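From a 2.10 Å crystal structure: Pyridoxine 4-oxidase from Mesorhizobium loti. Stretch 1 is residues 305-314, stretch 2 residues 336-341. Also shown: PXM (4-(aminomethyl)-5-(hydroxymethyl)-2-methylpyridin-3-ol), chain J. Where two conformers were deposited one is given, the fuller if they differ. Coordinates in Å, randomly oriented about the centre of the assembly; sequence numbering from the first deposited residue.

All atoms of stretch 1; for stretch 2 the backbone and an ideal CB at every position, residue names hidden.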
ATOM      1  N   PRO A 305       8.805 -30.606  -9.357  1.00 29.53           N
ATOM      2  CA  PRO A 305       7.562 -29.934  -8.941  1.00 18.62           C
ATOM      3  C   PRO A 305       7.719 -28.856  -7.856  1.00 24.39           C
ATOM      4  O   PRO A 305       8.257 -29.126  -6.785  1.00 26.21           O
ATOM      5  CB  PRO A 305       6.716 -31.088  -8.389  1.00 26.41           C
ATOM      6  CG  PRO A 305       7.182 -32.286  -9.151  1.00 20.97           C
ATOM      7  CD  PRO A 305       8.656 -32.078  -9.377  1.00 18.38           C
ATOM      8  N   VAL A 306       7.233 -27.649  -8.141  1.00 22.17           N
ATOM      9  CA  VAL A 306       7.197 -26.560  -7.159  1.00 29.17           C
ATOM     10  C   VAL A 306       5.986 -26.706  -6.229  1.00 33.43           C
ATOM     11  O   VAL A 306       4.843 -26.553  -6.662  1.00 33.32           O
ATOM     12  CB  VAL A 306       7.121 -25.180  -7.854  1.00 18.77           C
ATOM     13  CG1 VAL A 306       7.014 -24.070  -6.820  1.00 28.40           C
ATOM     14  CG2 VAL A 306       8.330 -24.967  -8.738  1.00 11.97           C
ATOM     15  N   PRO A 307       6.238 -26.985  -4.938  1.00 31.32           N
ATOM     16  CA  PRO A 307       5.182 -27.233  -3.953  1.00 33.64           C
ATOM     17  C   PRO A 307       4.546 -25.926  -3.525  1.00 33.14           C
ATOM     18  O   PRO A 307       5.259 -24.927  -3.429  1.00 34.40           O
ATOM     19  CB  PRO A 307       5.942 -27.858  -2.771  1.00 27.50           C
ATOM     20  CG  PRO A 307       7.428 -27.843  -3.162  1.00 41.68           C
ATOM     21  CD  PRO A 307       7.562 -26.904  -4.303  1.00 19.26           C
ATOM     22  N   PRO A 308       3.230 -25.934  -3.248  1.00 45.98           N
ATOM     23  CA  PRO A 308       2.490 -24.699  -2.966  1.00 46.71           C
ATOM     24  C   PRO A 308       2.972 -24.056  -1.674  1.00 39.13           C
ATOM     25  O   PRO A 308       3.358 -24.773  -0.743  1.00 40.37           O
ATOM     26  CB  PRO A 308       1.046 -25.186  -2.808  1.00 43.82           C
ATOM     27  CG  PRO A 308       1.185 -26.585  -2.304  1.00 39.94           C
ATOM     28  CD  PRO A 308       2.419 -27.137  -2.982  1.00 53.94           C
ATOM     29  N   SER A 309       2.957 -22.725  -1.620  1.00 43.35           N
ATOM     30  CA  SER A 309       3.480 -21.998  -0.462  1.00 40.30           C
ATOM     31  C   SER A 309       2.691 -22.323   0.796  1.00 32.28           C
ATOM     32  O   SER A 309       1.474 -22.508   0.742  1.00 37.09           O
ATOM     33  CB  SER A 309       3.458 -20.484  -0.710  1.00 34.31           C
ATOM     34  OG  SER A 309       3.800 -19.755   0.465  1.00 23.74           O
ATOM     35  N   ARG A 310       3.394 -22.403   1.923  1.00 33.56           N
ATOM     36  CA  ARG A 310       2.724 -22.613   3.200  0.56 29.46           C
ATOM     37  C   ARG A 310       2.519 -21.268   3.889  1.00 30.28           C
ATOM     38  O   ARG A 310       2.210 -21.197   5.087  1.00 30.75           O
ATOM     39  CB  ARG A 310       3.521 -23.587   4.068  0.56 30.77           C
ATOM     40  CG  ARG A 310       3.575 -24.990   3.470  0.56 32.12           C
ATOM     41  CD  ARG A 310       4.768 -25.777   3.988  0.56 28.02           C
ATOM     42  NE  ARG A 310       4.638 -26.154   5.393  0.56 28.91           N
ATOM     43  CZ  ARG A 310       4.634 -27.411   5.831  0.56 32.15           C
ATOM     44  NH1 ARG A 310       4.757 -28.419   4.975  0.56 33.25           N
ATOM     45  NH2 ARG A 310       4.514 -27.665   7.127  0.56 33.11           N
ATOM     46  N   LEU A 311       2.673 -20.209   3.102  1.00 18.31           N
ATOM     47  CA  LEU A 311       2.474 -18.851   3.572  1.00 29.82           C
ATOM     48  C   LEU A 311       1.618 -18.075   2.570  1.00 28.16           C
ATOM     49  O   LEU A 311       0.390 -18.266   2.502  1.00 31.24           O
ATOM     50  CB  LEU A 311       3.828 -18.156   3.797  1.00 32.17           C
ATOM     51  CG  LEU A 311       4.664 -18.642   4.993  1.00 29.21           C
ATOM     52  CD1 LEU A 311       6.079 -18.030   5.005  1.00 19.26           C
ATOM     53  CD2 LEU A 311       3.941 -18.345   6.290  1.00 19.68           C
ATOM     54  N   GLN A 312       2.277 -17.234   1.769  1.00 33.22           N
ATOM     55  CA  GLN A 312       1.592 -16.231   0.956  1.00 35.34           C
ATOM     56  C   GLN A 312       2.119 -16.128  -0.486  1.00 37.68           C
ATOM     57  O   GLN A 312       1.850 -15.134  -1.179  1.00 30.89           O
ATOM     58  CB  GLN A 312       1.730 -14.869   1.642  1.00 33.58           C
ATOM     59  CG  GLN A 312       3.194 -14.432   1.807  1.00 29.01           C
ATOM     60  CD  GLN A 312       3.425 -12.995   1.352  1.00 38.32           C
ATOM     61  OE1 GLN A 312       4.457 -12.393   1.651  1.00 44.23           O
ATOM     62  NE2 GLN A 312       2.461 -12.442   0.621  1.00 49.61           N
ATOM     63  N   HIS A 313       2.876 -17.143  -0.914  1.00 30.36           N
ATOM     64  CA  HIS A 313       3.397 -17.266  -2.290  1.00 32.66           C
ATOM     65  C   HIS A 313       4.595 -16.371  -2.628  1.00 29.91           C
ATOM     66  O   HIS A 313       5.531 -16.799  -3.315  1.00 32.74           O
ATOM     67  CB  HIS A 313       2.289 -17.089  -3.344  1.00 38.87           C
ATOM     68  CG  HIS A 313       1.090 -17.956  -3.113  1.00 42.68           C
ATOM     69  ND1 HIS A 313       1.076 -19.301  -3.411  1.00 30.11           N
ATOM     70  CD2 HIS A 313      -0.138 -17.666  -2.618  1.00 41.51           C
ATOM     71  CE1 HIS A 313      -0.109 -19.804  -3.105  1.00 43.63           C
ATOM     72  NE2 HIS A 313      -0.863 -18.833  -2.622  1.00 34.70           N
ATOM     73  N   SER A 314       4.555 -15.126  -2.168  1.00 31.87           N
ATOM     74  CA  SER A 314       5.655 -14.196  -2.394  1.00 29.04           C
ATOM     75  C   SER A 314       6.387 -14.019  -1.076  1.00 21.96           C
ATOM     76  O   SER A 314       6.085 -13.106  -0.306  1.00 11.82           O
ATOM     77  CB  SER A 314       5.116 -12.856  -2.870  1.00 19.00           C
ATOM     78  OG  SER A 314       6.175 -12.000  -3.245  1.00 32.71           O
ATOM     79  N   UNK A 336      12.152 -10.289  -5.862  1.00  8.63           N
ATOM     80  CA  UNK A 336      11.392 -11.112  -4.936  1.00  8.45           C
ATOM     81  C   UNK A 336      11.206 -12.523  -5.459  1.00 10.37           C
ATOM     82  O   UNK A 336      11.148 -12.744  -6.676  1.00 11.76           O
ATOM     83  CB  UNK A 336      10.029 -10.475  -4.659  1.00  8.45           C
ATOM     84  N   UNK A 337      11.124 -13.485  -4.550  1.00 10.50           N
ATOM     85  CA  UNK A 337      10.953 -14.870  -4.962  1.00 12.88           C
ATOM     86  C   UNK A 337       9.476 -15.260  -4.962  1.00 13.31           C
ATOM     87  O   UNK A 337       8.887 -15.438  -3.898  1.00 11.39           O
ATOM     88  CB  UNK A 337      11.748 -15.800  -4.043  1.00 12.88           C
ATOM     89  N   UNK A 338       8.876 -15.372  -6.148  1.00 15.79           N
ATOM     90  CA  UNK A 338       7.487 -15.797  -6.263  1.00 12.12           C
ATOM     91  C   UNK A 338       7.385 -17.308  -6.418  1.00 31.25           C
ATOM     92  O   UNK A 338       7.681 -17.847  -7.488  1.00 27.35           O
ATOM     93  CB  UNK A 338       6.813 -15.100  -7.447  1.00 12.12           C
ATOM     94  N   UNK A 339       6.971 -17.999  -5.357  1.00 28.54           N
ATOM     95  CA  UNK A 339       6.800 -19.453  -5.414  1.00 32.12           C
ATOM     96  C   UNK A 339       5.768 -19.875  -6.489  1.00 36.96           C
ATOM     97  O   UNK A 339       5.852 -20.972  -7.052  1.00 39.19           O
ATOM     98  CB  UNK A 339       6.367 -19.974  -4.042  1.00 32.12           C
ATOM     99  N   UNK A 340       4.822 -18.984  -6.788  1.00 27.89           N
ATOM    100  CA  UNK A 340       3.885 -19.174  -7.902  1.00 27.36           C
ATOM    101  C   UNK A 340       4.441 -18.603  -9.210  1.00 33.70           C
ATOM    102  O   UNK A 340       5.061 -17.540  -9.214  1.00 29.47           O
ATOM    103  CB  UNK A 340       2.541 -18.518  -7.578  1.00 27.36           C
ATOM    104  N   UNK A 341       4.199 -19.301 -10.331  1.00 29.01           N
ATOM    105  CA  UNK A 341       4.706 -18.892 -11.655  1.00 27.00           C
ATOM    106  C   UNK A 341       3.997 -17.643 -12.214  1.00 29.96           C
ATOM    107  O   UNK A 341       3.298 -17.724 -13.223  1.00 29.10           O
ATOM    108  CB  UNK A 341       4.547 -20.048 -12.644  1.00 27.00           C
TER
HETATM  109  N1  PXM J 609       3.465  -9.597  -4.580  1.00 36.80           N
HETATM  110  C2  PXM J 609       2.560  -8.655  -4.838  1.00 25.41           C
HETATM  111  C2A PXM J 609       1.938  -8.493  -6.189  1.00 27.14           C
HETATM  112  C3  PXM J 609       2.217  -7.825  -3.781  1.00 27.23           C
HETATM  113  O3  PXM J 609       1.285  -6.833  -3.993  1.00 32.93           O
HETATM  114  C4  PXM J 609       2.802  -7.964  -2.504  1.00 48.66           C
HETATM  115  C5  PXM J 609       3.768  -8.994  -2.307  1.00 31.64           C
HETATM  116  C5A PXM J 609       4.491  -9.318  -1.015  1.00 32.04           C
HETATM  117  O5  PXM J 609       4.635  -8.308  -0.079  1.00 30.17           O
HETATM  118  C6  PXM J 609       4.065  -9.802  -3.410  1.00 38.81           C
HETATM  119  C4A PXM J 609       2.352  -7.005  -1.439  1.00 33.77           C
HETATM  120  N4  PXM J 609       2.363  -5.631  -1.846  1.00 12.68           N

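Position 336 lies in a strand, with phi/psi of -116/149, and its CA-to-CB direction points toward stretch 1. The ideal CB falls 4.4 Å from OG of Ser314, so a small side chain would suit it, polar or not; the ordinary backbone angles do not call for glycine. The deposited residue is Gly336, which adds no side chain beside the serine.

At 337 the CA-to-CB bond points sideways, and no atom of stretch 1 comes within 5.5 Å of the ideal CB. Stretch 1 therefore sets little restriction, and any residue at ease in a strand would do. It is Cys337, and its contact runs through the backbone: its O lies 3.8 Å from CA of Ser314.

Position 338 pairs with Ser314 in an antiparallel, non-hydrogen-bonded bridge, CA to CA 4.6 Å, and its ideal CB would emerge on the same face of the sheet as the serine side chain. That CB is 4.6 Å from O of His313 and 5.3 Å from OG of Ser314; stretch 1 does not crowd it, so small or larger residues could be accepted. Gly338 has no side chain to place on that face, where the serine hydroxyl approaches the bound PXM, its OG 3.1 Å from the ligand's C6.

Position 339 carries the heart of the contact. The strand has ended, the angles turn to -60/-27, and CA-to-CB points toward stretch 1. The backbone N donates a hydrogen bond to O of His313 (2.8 Å, 150°), holding the turn against stretch 1; because this bond needs an NH, proline would forfeit it. The ideal CB lies 3.4 Å from O of His313, 4.5 Å from CB of Ser309 and 5.0 Å from CG1 of Val306, a recess of aliphatic carbon and carbonyl oxygens. Valine, isoleucine, leucine or perhaps threonine could use it. Val339, with chi1 at -171° (t), sends CG1 to 3.8 Å from CG1 of Val306 and 3.6 Å from O of Pro307. It gives up more surface to the other stretch than any other residue here.

At 340 CA-to-CB runs sideways, and the ideal CB lies 4.5 Å from CB of His313. A compact apolar side chain fits; a longer one might also, if it turned aside. Ala340 sets its methyl there, and its backbone N also comes within 4.2 Å of O of His313.

At 341 CA-to-CB points sideways, clear of stretch 1; the choice is wide, and Pro341 occurs.

Stretch 2 (336-341) GCGVAP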
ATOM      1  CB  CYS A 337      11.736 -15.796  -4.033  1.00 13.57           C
ATOM      2  SG  CYS A 337      11.561 -17.536  -4.472  1.00 13.87           S
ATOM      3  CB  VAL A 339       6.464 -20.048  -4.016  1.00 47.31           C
ATOM      4  CG1 VAL A 339       6.510 -21.585  -4.046  1.00 29.25           C
ATOM      5  CG2 VAL A 339       7.431 -19.503  -2.954  1.00 26.80           C
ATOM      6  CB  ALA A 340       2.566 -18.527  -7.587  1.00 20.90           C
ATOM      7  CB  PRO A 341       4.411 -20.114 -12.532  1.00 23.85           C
ATOM      8  CG  PRO A 341       3.227 -20.784 -11.859  1.00 38.18           C
ATOM      9  CD  PRO A 341       3.444 -20.569 -10.381  1.00 23.10           C
TER
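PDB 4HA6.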